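Local coordinates for protein yersinopine synthase (Yersinia pestis, PDB 6C4M) that catalyses the NADPH-dependent reductive condensation of pyruvate with a histidine-derived intermediate, the last step in making the metallophore yersinopine, at residues R107-A111 and V135-S139; V160-S166 and I213-W219; D306-L310 and V422-A427. All blocks are in the same frame, centred on the assembly; numbering follows the deposited sequence.

Contacts 1 and 2 are neighbours in one mixed sheet: strand 134-137 of contact 1 lies beside strand 161-165 of contact 2, and the backbone bonds L137 N to I163 O and V135 N to E161 O probably join them. Contact 1 is wholly buried, parallel and almost entirely apolar in its side chains, and its C-terminal ends reach NADP. Contact 2 is antiparallel and more polar, buried for most of its length but emerging at Q218 and W219. Contact 3 stands apart, its centre about 28 Å from that of contact 1. It joins helix 294-313 to the loop and first turn of helix 425-445, with a charged group at the helix start, apolar packing inside and R309, V423 and P425 exposed.

Contact 1. Residues R107-A111 and V135-S139; sequences RLILA and VILLS. With NAP (NADP nicotinamide-adenine-dinucleotide phosphate), chain B.
L110 and L137 sit side by side on two neighbouring parallel strands of the Rossmann-type dinucleotide-binding sheet, joined by a beta-alpha-beta crossover through helix 117-121. The backbone bonds come first: I136 N gives to L108 O, L110 N to I136 O at 2.8 Å, and L138 N to L110 O at 3.1 Å, so I136 is held through both its N and its O.

The apolar contacts split between the sheet's two faces. On one, CD1 of L110 meets CD2 of L137 at 3.6 Å, with Y117 of the crossover helix touching both. On the other, I109 and I136 also point the same way; with CG1 of I136 beside the backbone N (chi1 -58°), the chain extends so that its CD1 meets CD of R107 at 3.7 Å. The guanidinium beyond forms a salt bridge with E226. Past the strand ends, L138 CD2 packs on A111 CB.

The cofactor is met at these same C-terminal ends. A111 O lies 3.3 Å from C5D of NADP and S139 CB 3.3 Å from its O3D, while a water donates to L110 O and accepts from S139 N at 2.9 Å.

Contact 2. Residues V160-S166 and I213-W219; sequences VEVISLS and IYLANQW
Q218 reaches V160 and V162 because its CG sits between the backbone N and the carbonyl carbon (chi1 67°) and the chain then bends at chi2, turning the amide back to the neighbouring strand. There it continues the backbone pairing in place of main chain: NE2 gives to V160 O at 3.0 Å, with the acceptor in the amide plane, and OE1 takes the N-H of V162 at 2.8 Å, a bond straight at the hydrogen (167°). Two bonds thus fix the rotation of the amide.

Beside it, N217 ND2 donates to E161 OE2 at 2.9 Å from above the carboxylate plane, the two flat groups standing 68° apart. S224 binds the same OE2. The six-membered side of the W219 ring comes obliquely onto the aliphatic part of E161, CZ3 lying 3.6 Å from CG.

Further along, the antiparallel strands pair S164 with A216, whose S164 N to A216 O bond is 3.1 Å; the return bond from A216 N is weak. At the other end, S166 N gives to Y214 O at 2.8 Å and S166 OG accepts Y214 N at 2.9 Å, the hydroxyl lying at the edge of the Y214 ring. In the non-hydrogen-bonded pair of L165 and L215, the two CD2 methyls press together, with M227 of helix 225-235 also against L215.

The Q218 amide and the S166 hydroxyl therefore give V160 O, V162 N and Y214 N partners where the regular strand pairing gives out.

Contact 3. Residues D306-L310 and V422-A427; sequences DYKRL and VVMPTA
The N-terminus of helix 425-445 docks on helix 294-313 here, with D306 of helix 294-313 reaching the first turn of helix 425-445. D306 OD2 accepts A427 N at 3.0 Å in a nearly straight bond (167°), met close to the C-O axis. T426 N is nearer, at 2.8 Å from OD2, but its bond is bent and weak. M424 holds the N-cap position but has only a thioether, a poor acceptor; the carboxylate of D306 takes these amides instead.

The second oxygen, OD1, has other partners. Its anti lone pair takes R309 NH2 in a salt bridge of 3.1 Å, made within one turn of helix 294-313, and a water donates to it while also bonding T426 OG1. R309 in turn uses NE to reach V423 O at 3.1 Å, nearly along the C=O axis. The bend at its chi3 (-52°) brings the guanidinium round to serve both partners, binding the loop before the helix to the aspartate that accepts its first-turn amides.

Beneath this polar layer lies M424. Its chain, bent at chi3 (83°), puts CE against the CB of D306 and obliquely by the Y307 ring, 3.5 Å from CD1, while SD packs on L310 CD2 at 4.1 Å. A417 of helix 401-419 also touches both M424 and L310. The Y307 hydroxyl itself bonds N257 O, and its ring meets Y258 edge to face. At the outer end, V422 CG1 rests on R309 CB and the backbone of L310.

With the positive end of the helix dipole before it and an arginine beside it, D306 is probably held as the anion. The arrangement is that of an acidic side chain of a packed neighbouring helix of the same chain taking first-turn N-H groups of a helix N-terminus.

Contact 1. Residues R107-A111 and V135-S139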
loop_
_atom_site.group_PDB
_atom_site.type_symbol
_atom_site.label_atom_id
_atom_site.label_comp_id
_atom_site.label_asym_id
_atom_site.label_seq_id
_atom_site.Cartn_x
_atom_site.Cartn_y
_atom_site.Cartn_z
ATOM N N ARG A 107 -15.855 -7.576 -43.946
ATOM C CA ARG A 107 -15.348 -7.701 -42.587
ATOM C C ARG A 107 -16.231 -6.846 -41.693
ATOM O O ARG A 107 -16.489 -5.670 -41.992
ATOM C CB ARG A 107 -13.873 -7.276 -42.526
ATOM C CG ARG A 107 -13.277 -7.263 -41.164
ATOM C CD ARG A 107 -11.916 -6.603 -41.181
ATOM N NE ARG A 107 -10.922 -7.333 -41.958
ATOM C CZ ARG A 107 -10.212 -6.811 -42.958
ATOM N NH1 ARG A 107 -10.396 -5.552 -43.339
ATOM N NH2 ARG A 107 -9.290 -7.542 -43.568
ATOM N N LEU A 108 -16.758 -7.473 -40.641
ATOM C CA LEU A 108 -17.388 -6.767 -39.541
ATOM C C LEU A 108 -16.463 -6.799 -38.329
ATOM O O LEU A 108 -15.884 -7.844 -37.997
ATOM C CB LEU A 108 -18.727 -7.383 -39.150
ATOM C CG LEU A 108 -19.770 -7.554 -40.242
ATOM C CD1 LEU A 108 -21.041 -8.089 -39.597
ATOM C CD2 LEU A 108 -20.007 -6.238 -40.970
ATOM N N ILE A 109 -16.311 -5.651 -37.683
ATOM C CA ILE A 109 -15.549 -5.569 -36.436
ATOM C C ILE A 109 -16.515 -5.134 -35.340
ATOM O O ILE A 109 -17.145 -4.070 -35.439
ATOM C CB ILE A 109 -14.343 -4.622 -36.544
ATOM C CG1 ILE A 109 -13.440 -5.043 -37.731
ATOM C CG2 ILE A 109 -13.576 -4.633 -35.204
ATOM C CD1 ILE A 109 -12.233 -4.169 -37.997
ATOM N N LEU A 110 -16.662 -5.969 -34.304
ATOM C CA LEU A 110 -17.533 -5.635 -33.171
ATOM C C LEU A 110 -16.717 -4.822 -32.194
ATOM O O LEU A 110 -15.846 -5.346 -31.506
ATOM C CB LEU A 110 -18.115 -6.881 -32.513
ATOM C CG LEU A 110 -19.326 -7.420 -33.272
ATOM C CD1 LEU A 110 -19.761 -8.773 -32.755
ATOM C CD2 LEU A 110 -20.468 -6.474 -33.107
ATOM N N ALA A 111 -16.967 -3.517 -32.203
ATOM C CA ALA A 111 -16.371 -2.571 -31.280
ATOM C C ALA A 111 -17.342 -2.121 -30.202
ATOM O O ALA A 111 -17.095 -1.093 -29.564
ATOM C CB ALA A 111 -15.852 -1.342 -32.023
ATOM N N VAL A 135 -15.477 -11.870 -39.007
ATOM C CA VAL A 135 -16.051 -11.136 -37.901
ATOM C C VAL A 135 -15.006 -11.080 -36.798
ATOM O O VAL A 135 -14.569 -12.125 -36.305
ATOM C CB VAL A 135 -17.331 -11.805 -37.393
ATOM C CG1 VAL A 135 -17.789 -11.136 -36.130
ATOM C CG2 VAL A 135 -18.415 -11.746 -38.481
ATOM N N ILE A 136 -14.596 -9.872 -36.428
ATOM C CA ILE A 136 -13.534 -9.666 -35.449
ATOM C C ILE A 136 -14.149 -9.121 -34.170
ATOM O O ILE A 136 -14.922 -8.161 -34.208
ATOM C CB ILE A 136 -12.452 -8.720 -35.995
ATOM C CG1 ILE A 136 -11.865 -9.291 -37.309
ATOM C CG2 ILE A 136 -11.337 -8.525 -34.979
ATOM C CD1 ILE A 136 -10.966 -8.339 -38.050
ATOM N N LEU A 137 -13.759 -9.710 -33.033
ATOM C CA LEU A 137 -14.238 -9.318 -31.706
ATOM C C LEU A 137 -13.125 -8.462 -31.078
ATOM O O LEU A 137 -12.079 -8.967 -30.646
ATOM C CB LEU A 137 -14.606 -10.567 -30.909
ATOM C CG LEU A 137 -15.591 -11.520 -31.626
ATOM C CD1 LEU A 137 -16.013 -12.633 -30.709
ATOM C CD2 LEU A 137 -16.815 -10.838 -32.212
ATOM N N LEU A 138 -13.339 -7.141 -31.094
ATOM C CA LEU A 138 -12.262 -6.211 -30.801
ATOM C C LEU A 138 -11.785 -6.344 -29.359
ATOM O O LEU A 138 -10.582 -6.238 -29.093
ATOM C CB LEU A 138 -12.713 -4.779 -31.099
ATOM C CG LEU A 138 -11.633 -3.685 -30.904
ATOM C CD1 LEU A 138 -10.513 -3.816 -31.914
ATOM C CD2 LEU A 138 -12.244 -2.298 -31.028
ATOM N N SER A 139 -12.706 -6.565 -28.407
ATOM C CA SER A 139 -12.342 -6.740 -26.994
ATOM C C SER A 139 -13.235 -7.829 -26.414
ATOM O O SER A 139 -14.257 -7.558 -25.779
ATOM C CB SER A 139 -12.463 -5.452 -26.197
ATOM O OG SER A 139 -11.856 -5.644 -24.923
HETATM P PA NAP B . -17.596 2.051 -25.477
HETATM O O1A NAP B . -17.201 0.695 -25.038
HETATM O O2A NAP B . -17.916 2.983 -24.279
HETATM O O5B NAP B . -18.907 1.893 -26.456
HETATM C C5B NAP B . -18.610 1.395 -27.779
HETATM C C4B NAP B . -19.932 1.365 -28.570
HETATM O O4B NAP B . -20.898 0.433 -27.782
HETATM C C3B NAP B . -20.488 2.522 -28.624
HETATM O O3B NAP B . -21.166 2.715 -29.906
HETATM C C2B NAP B . -21.633 2.515 -27.443
HETATM O O2B NAP B . -22.716 3.449 -27.785
HETATM C C1B NAP B . -22.094 1.317 -27.410
HETATM N N9A NAP B . -22.352 0.997 -26.005
HETATM C C8A NAP B . -21.673 1.134 -24.854
HETATM N N7A NAP B . -22.493 0.661 -23.904
HETATM C C5A NAP B . -23.656 0.245 -24.497
HETATM C C6A NAP B . -24.761 -0.314 -23.905
HETATM N N6A NAP B . -25.147 -0.653 -22.535
HETATM N N1A NAP B . -25.812 -0.660 -24.670
HETATM C C2A NAP B . -25.772 -0.467 -26.032
HETATM N N3A NAP B . -24.670 0.089 -26.613
HETATM C C4A NAP B . -23.596 0.444 -25.822
HETATM O O3 NAP B . -16.328 2.693 -26.330
HETATM P PN NAP B . -14.819 2.150 -26.543
HETATM O O1N NAP B . -14.476 2.560 -27.907
HETATM O O2N NAP B . -13.972 2.860 -25.459
HETATM O O5D NAP B . -14.603 0.510 -26.318
HETATM C C5D NAP B . -14.608 -0.406 -27.445
HETATM C C4D NAP B . -14.355 -1.811 -26.864
HETATM O O4D NAP B . -12.915 -1.859 -26.177
HETATM C C3D NAP B . -15.197 -2.166 -25.915
HETATM O O3D NAP B . -15.258 -3.674 -25.964
HETATM C C2D NAP B . -14.540 -1.809 -24.577
HETATM O O2D NAP B . -14.932 -2.710 -23.652
HETATM C C1D NAP B . -13.053 -2.057 -24.895
HETATM N N1N NAP B . -12.103 -1.171 -24.179
HETATM C C2N NAP B . -11.740 0.037 -24.665
HETATM C C3N NAP B . -10.803 0.814 -23.946
HETATM C C7N NAP B . -10.366 2.202 -24.461
HETATM O O7N NAP B . -9.321 2.649 -24.196
HETATM N N7N NAP B . -11.300 2.923 -25.283
HETATM C C4N NAP B . -10.278 0.358 -22.769
HETATM C C5N NAP B . -10.648 -0.840 -22.290
HETATM C C6N NAP B . -11.564 -1.623 -23.002
HETATM P P2B NAP B . -22.571 5.093 -27.383
HETATM O O1X NAP B . -22.954 5.227 -25.924
HETATM O O2X NAP B . -21.164 5.550 -27.575
HETATM O O3X NAP B . -23.554 5.881 -28.218
HETATM O O HOH W 1 -15.431 -5.503 -28.731
#

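Contact 2. Residues V160-S166 and I213-W219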
loop_
_atom_site.group_PDB
_atom_site.type_symbol
_atom_site.label_atom_id
_atom_site.label_comp_id
_atom_site.label_asym_id
_atom_site.label_seq_id
_atom_site.Cartn_x
_atom_site.Cartn_y
_atom_site.Cartn_z
ATOM N N VAL A 160 -17.389 -18.069 -42.390
ATOM C CA VAL A 160 -16.825 -16.801 -41.925
ATOM C C VAL A 160 -15.817 -17.026 -40.803
ATOM O O VAL A 160 -16.033 -17.832 -39.889
ATOM C CB VAL A 160 -17.958 -15.861 -41.489
ATOM C CG1 VAL A 160 -17.412 -14.582 -40.807
ATOM C CG2 VAL A 160 -18.774 -15.515 -42.720
ATOM N N GLU A 161 -14.686 -16.326 -40.892
ATOM C CA GLU A 161 -13.632 -16.440 -39.898
ATOM C C GLU A 161 -13.967 -15.585 -38.675
ATOM O O GLU A 161 -14.286 -14.398 -38.804
ATOM C CB GLU A 161 -12.292 -16.031 -40.523
ATOM C CG GLU A 161 -11.086 -16.190 -39.591
ATOM C CD GLU A 161 -9.752 -16.030 -40.328
ATOM O OE1 GLU A 161 -9.795 -15.854 -41.576
ATOM O OE2 GLU A 161 -8.673 -16.083 -39.666
ATOM N N VAL A 162 -13.945 -16.204 -37.497
ATOM C CA VAL A 162 -14.247 -15.521 -36.233
ATOM C C VAL A 162 -12.939 -15.335 -35.486
ATOM O O VAL A 162 -12.239 -16.312 -35.211
ATOM C CB VAL A 162 -15.254 -16.304 -35.377
ATOM C CG1 VAL A 162 -15.486 -15.604 -34.067
ATOM C CG2 VAL A 162 -16.570 -16.455 -36.134
ATOM N N ILE A 163 -12.600 -14.084 -35.179
ATOM C CA ILE A 163 -11.361 -13.756 -34.493
ATOM C C ILE A 163 -11.686 -13.001 -33.208
ATOM O O ILE A 163 -12.301 -11.927 -33.240
ATOM C CB ILE A 163 -10.415 -12.944 -35.394
ATOM C CG1 ILE A 163 -9.909 -13.812 -36.563
ATOM C CG2 ILE A 163 -9.226 -12.463 -34.600
ATOM C CD1 ILE A 163 -9.120 -13.048 -37.572
ATOM N N SER A 164 -11.273 -13.571 -32.082
ATOM C CA SER A 164 -11.279 -12.914 -30.776
ATOM C C SER A 164 -9.918 -12.305 -30.449
ATOM O O SER A 164 -8.902 -13.002 -30.473
ATOM C CB SER A 164 -11.629 -13.906 -29.671
ATOM O OG SER A 164 -13.016 -14.113 -29.549
ATOM N N LEU A 165 -9.915 -11.013 -30.130
ATOM C CA LEU A 165 -8.777 -10.335 -29.528
ATOM C C LEU A 165 -8.976 -10.277 -28.022
ATOM O O LEU A 165 -10.075 -9.975 -27.555
ATOM C CB LEU A 165 -8.624 -8.921 -30.087
ATOM C CG LEU A 165 -8.388 -8.857 -31.608
ATOM C CD1 LEU A 165 -8.838 -7.531 -32.143
ATOM C CD2 LEU A 165 -6.935 -9.085 -31.905
ATOM N N SER A 166 -7.891 -10.538 -27.279
ATOM C CA SER A 166 -7.966 -10.610 -25.822
ATOM C C SER A 166 -8.420 -9.295 -25.210
ATOM O O SER A 166 -9.110 -9.297 -24.187
ATOM C CB SER A 166 -6.612 -11.017 -25.246
ATOM O OG SER A 166 -5.550 -10.201 -25.732
ATOM N N ILE A 213 -1.211 -8.495 -27.576
ATOM C CA ILE A 213 -2.588 -8.941 -27.664
ATOM C C ILE A 213 -2.555 -10.411 -28.032
ATOM O O ILE A 213 -1.737 -10.838 -28.857
ATOM C CB ILE A 213 -3.374 -8.141 -28.722
ATOM C CG1 ILE A 213 -3.442 -6.651 -28.364
ATOM C CG2 ILE A 213 -4.741 -8.703 -28.890
ATOM C CD1 ILE A 213 -4.146 -6.345 -27.046
ATOM N N TYR A 214 -3.438 -11.182 -27.431
ATOM C CA TYR A 214 -3.601 -12.586 -27.759
ATOM C C TYR A 214 -4.789 -12.706 -28.700
ATOM O O TYR A 214 -5.814 -12.063 -28.482
ATOM C CB TYR A 214 -3.839 -13.421 -26.500
ATOM C CG TYR A 214 -2.673 -13.442 -25.556
ATOM C CD1 TYR A 214 -2.512 -12.449 -24.603
ATOM C CD2 TYR A 214 -1.719 -14.453 -25.617
ATOM C CE1 TYR A 214 -1.430 -12.457 -23.738
ATOM C CE2 TYR A 214 -0.629 -14.465 -24.750
ATOM C CZ TYR A 214 -0.514 -13.474 -23.804
ATOM O OH TYR A 214 0.558 -13.468 -22.961
ATOM N N LEU A 215 -4.656 -13.495 -29.763
ATOM C CA LEU A 215 -5.818 -13.683 -30.609
ATOM C C LEU A 215 -5.849 -15.095 -31.170
ATOM O O LEU A 215 -4.880 -15.852 -31.072
ATOM C CB LEU A 215 -5.867 -12.616 -31.700
ATOM C CG LEU A 215 -4.715 -12.493 -32.698
ATOM C CD1 LEU A 215 -4.660 -13.658 -33.558
ATOM C CD2 LEU A 215 -4.910 -11.253 -33.562
ATOM N N ALA A 216 -6.992 -15.434 -31.772
ATOM C CA ALA A 216 -7.211 -16.744 -32.374
ATOM C C ALA A 216 -8.466 -16.667 -33.233
ATOM O O ALA A 216 -9.318 -15.802 -33.031
ATOM C CB ALA A 216 -7.372 -17.834 -31.302
ATOM N N ASN A 217 -8.551 -17.561 -34.221
ATOM C CA ASN A 217 -9.801 -17.852 -34.902
ATOM C C ASN A 217 -10.266 -19.235 -34.484
ATOM O O ASN A 217 -9.592 -19.942 -33.737
ATOM C CB ASN A 217 -9.638 -17.754 -36.415
ATOM C CG ASN A 217 -8.630 -18.739 -36.957
ATOM O OD1 ASN A 217 -8.554 -19.886 -36.512
ATOM N ND2 ASN A 217 -7.860 -18.302 -37.936
ATOM N N GLN A 218 -11.457 -19.595 -34.924
ATOM C CA GLN A 218 -12.042 -20.825 -34.433
ATOM C C GLN A 218 -11.236 -22.051 -34.829
ATOM O O GLN A 218 -11.396 -23.101 -34.203
ATOM C CB GLN A 218 -13.485 -20.962 -34.930
ATOM C CG GLN A 218 -13.690 -21.172 -36.449
ATOM C CD GLN A 218 -13.949 -19.868 -37.196
ATOM O OE1 GLN A 218 -13.238 -18.883 -37.030
ATOM N NE2 GLN A 218 -15.001 -19.854 -38.002
ATOM N N TRP A 219 -10.396 -21.959 -35.861
ATOM C CA TRP A 219 -9.625 -23.116 -36.298
ATOM C C TRP A 219 -8.247 -23.193 -35.639
ATOM O O TRP A 219 -7.542 -24.189 -35.820
ATOM C CB TRP A 219 -9.491 -23.102 -37.840
ATOM C CG TRP A 219 -10.828 -22.937 -38.542
ATOM C CD1 TRP A 219 -11.867 -23.824 -38.551
ATOM C CD2 TRP A 219 -11.262 -21.812 -39.316
ATOM N NE1 TRP A 219 -12.911 -23.327 -39.283
ATOM C CE2 TRP A 219 -12.573 -22.085 -39.749
ATOM C CE3 TRP A 219 -10.665 -20.600 -39.683
ATOM C CZ2 TRP A 219 -13.307 -21.194 -40.530
ATOM C CZ3 TRP A 219 -11.390 -19.712 -40.461
ATOM C CH2 TRP A 219 -12.708 -20.013 -40.875
#

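Contact 3. Residues D306-L310 and V422-A427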
loop_
_atom_site.group_PDB
_atom_site.type_symbol
_atom_site.label_atom_id
_atom_site.label_comp_id
_atom_site.label_asym_id
_atom_site.label_seq_id
_atom_site.Cartn_x
_atom_site.Cartn_y
_atom_site.Cartn_z
ATOM N N ASP A 306 -11.592 -20.017 -9.751
ATOM C CA ASP A 306 -12.853 -20.439 -10.357
ATOM C C ASP A 306 -12.722 -20.540 -11.885
ATOM O O ASP A 306 -13.197 -21.502 -12.507
ATOM C CB ASP A 306 -13.967 -19.454 -9.990
ATOM C CG ASP A 306 -14.404 -19.538 -8.517
ATOM O OD1 ASP A 306 -13.894 -20.392 -7.755
ATOM O OD2 ASP A 306 -15.290 -18.742 -8.133
ATOM N N TYR A 307 -12.106 -19.528 -12.507
ATOM C CA TYR A 307 -11.941 -19.540 -13.953
ATOM C C TYR A 307 -11.041 -20.689 -14.385
ATOM O O TYR A 307 -11.272 -21.304 -15.423
ATOM C CB TYR A 307 -11.373 -18.209 -14.436
ATOM C CG TYR A 307 -12.305 -17.000 -14.372
ATOM C CD1 TYR A 307 -13.677 -17.114 -14.538
ATOM C CD2 TYR A 307 -11.787 -15.730 -14.178
ATOM C CE1 TYR A 307 -14.511 -15.987 -14.506
ATOM C CE2 TYR A 307 -12.605 -14.602 -14.144
ATOM C CZ TYR A 307 -13.959 -14.726 -14.297
ATOM O OH TYR A 307 -14.755 -13.573 -14.230
ATOM N N LYS A 308 -10.033 -21.022 -13.589
ATOM C CA LYS A 308 -9.229 -22.198 -13.898
ATOM C C LYS A 308 -10.093 -23.452 -13.935
ATOM O O LYS A 308 -9.943 -24.296 -14.837
ATOM C CB LYS A 308 -8.106 -22.358 -12.886
ATOM C CG LYS A 308 -7.425 -23.713 -12.873
ATOM C CD LYS A 308 -6.321 -23.651 -11.799
ATOM C CE LYS A 308 -5.529 -24.921 -11.712
ATOM N NZ LYS A 308 -6.408 -26.076 -11.460
ATOM N N ARG A 309 -10.996 -23.594 -12.960
ATOM C CA ARG A 309 -11.919 -24.727 -12.949
ATOM C C ARG A 309 -12.765 -24.757 -14.210
ATOM O O ARG A 309 -12.957 -25.817 -14.811
ATOM C CB ARG A 309 -12.843 -24.667 -11.731
ATOM C CG ARG A 309 -12.751 -25.885 -10.822
ATOM C CD ARG A 309 -13.685 -25.802 -9.567
ATOM N NE ARG A 309 -13.525 -24.560 -8.794
ATOM C CZ ARG A 309 -12.491 -24.289 -8.004
ATOM N NH1 ARG A 309 -11.507 -25.169 -7.875
ATOM N NH2 ARG A 309 -12.431 -23.129 -7.347
ATOM N N LEU A 310 -13.317 -23.601 -14.595
ATOM C CA LEU A 310 -14.207 -23.546 -15.749
ATOM C C LEU A 310 -13.446 -23.790 -17.040
ATOM O O LEU A 310 -13.868 -24.594 -17.877
ATOM C CB LEU A 310 -14.917 -22.189 -15.803
ATOM C CG LEU A 310 -15.862 -21.963 -16.981
ATOM C CD1 LEU A 310 -16.925 -23.037 -17.024
ATOM C CD2 LEU A 310 -16.512 -20.582 -16.902
ATOM N N VAL A 422 -19.740 -27.306 -12.813
ATOM C CA VAL A 422 -18.540 -26.656 -12.297
ATOM C C VAL A 422 -18.983 -25.628 -11.265
ATOM O O VAL A 422 -19.816 -24.770 -11.570
ATOM C CB VAL A 422 -17.748 -25.968 -13.423
ATOM C CG1 VAL A 422 -16.628 -25.140 -12.848
ATOM C CG2 VAL A 422 -17.177 -26.992 -14.422
ATOM N N VAL A 423 -18.407 -25.682 -10.067
ATOM C CA VAL A 423 -18.744 -24.723 -9.017
ATOM C C VAL A 423 -17.723 -23.600 -9.036
ATOM O O VAL A 423 -16.517 -23.843 -9.185
ATOM C CB VAL A 423 -18.812 -25.403 -7.633
ATOM C CG1 VAL A 423 -19.730 -26.624 -7.712
ATOM C CG2 VAL A 423 -17.443 -25.780 -7.140
ATOM N N MET A 424 -18.213 -22.363 -8.943
ATOM C CA MET A 424 -17.376 -21.161 -8.871
ATOM C C MET A 424 -17.803 -20.351 -7.641
ATOM O O MET A 424 -18.541 -19.358 -7.751
ATOM C CB MET A 424 -17.491 -20.347 -10.164
ATOM C CG MET A 424 -17.110 -21.120 -11.466
ATOM S SD MET A 424 -17.516 -20.127 -12.909
ATOM C CE MET A 424 -16.043 -19.140 -12.902
ATOM N N PRO A 425 -17.363 -20.754 -6.444
ATOM C CA PRO A 425 -17.897 -20.122 -5.222
ATOM C C PRO A 425 -17.583 -18.652 -5.113
ATOM O O PRO A 425 -18.380 -17.903 -4.544
ATOM C CB PRO A 425 -17.236 -20.917 -4.087
ATOM C CG PRO A 425 -16.800 -22.173 -4.687
ATOM C CD PRO A 425 -16.490 -21.892 -6.129
ATOM N N THR A 426 -16.428 -18.194 -5.586
ATOM C CA THR A 426 -16.155 -16.765 -5.482
ATOM C C THR A 426 -17.034 -15.988 -6.447
ATOM O O THR A 426 -17.638 -14.975 -6.068
ATOM C CB THR A 426 -14.673 -16.486 -5.713
ATOM O OG1 THR A 426 -13.933 -17.242 -4.759
ATOM C CG2 THR A 426 -14.358 -15.040 -5.518
ATOM N N ALA A 427 -17.144 -16.462 -7.696
ATOM C CA ALA A 427 -18.077 -15.850 -8.640
ATOM C C ALA A 427 -19.502 -15.819 -8.085
ATOM O O ALA A 427 -20.217 -14.823 -8.229
ATOM C CB ALA A 427 -18.064 -16.605 -9.967
HETATM O O HOH W 2 -13.346 -19.872 -5.060
#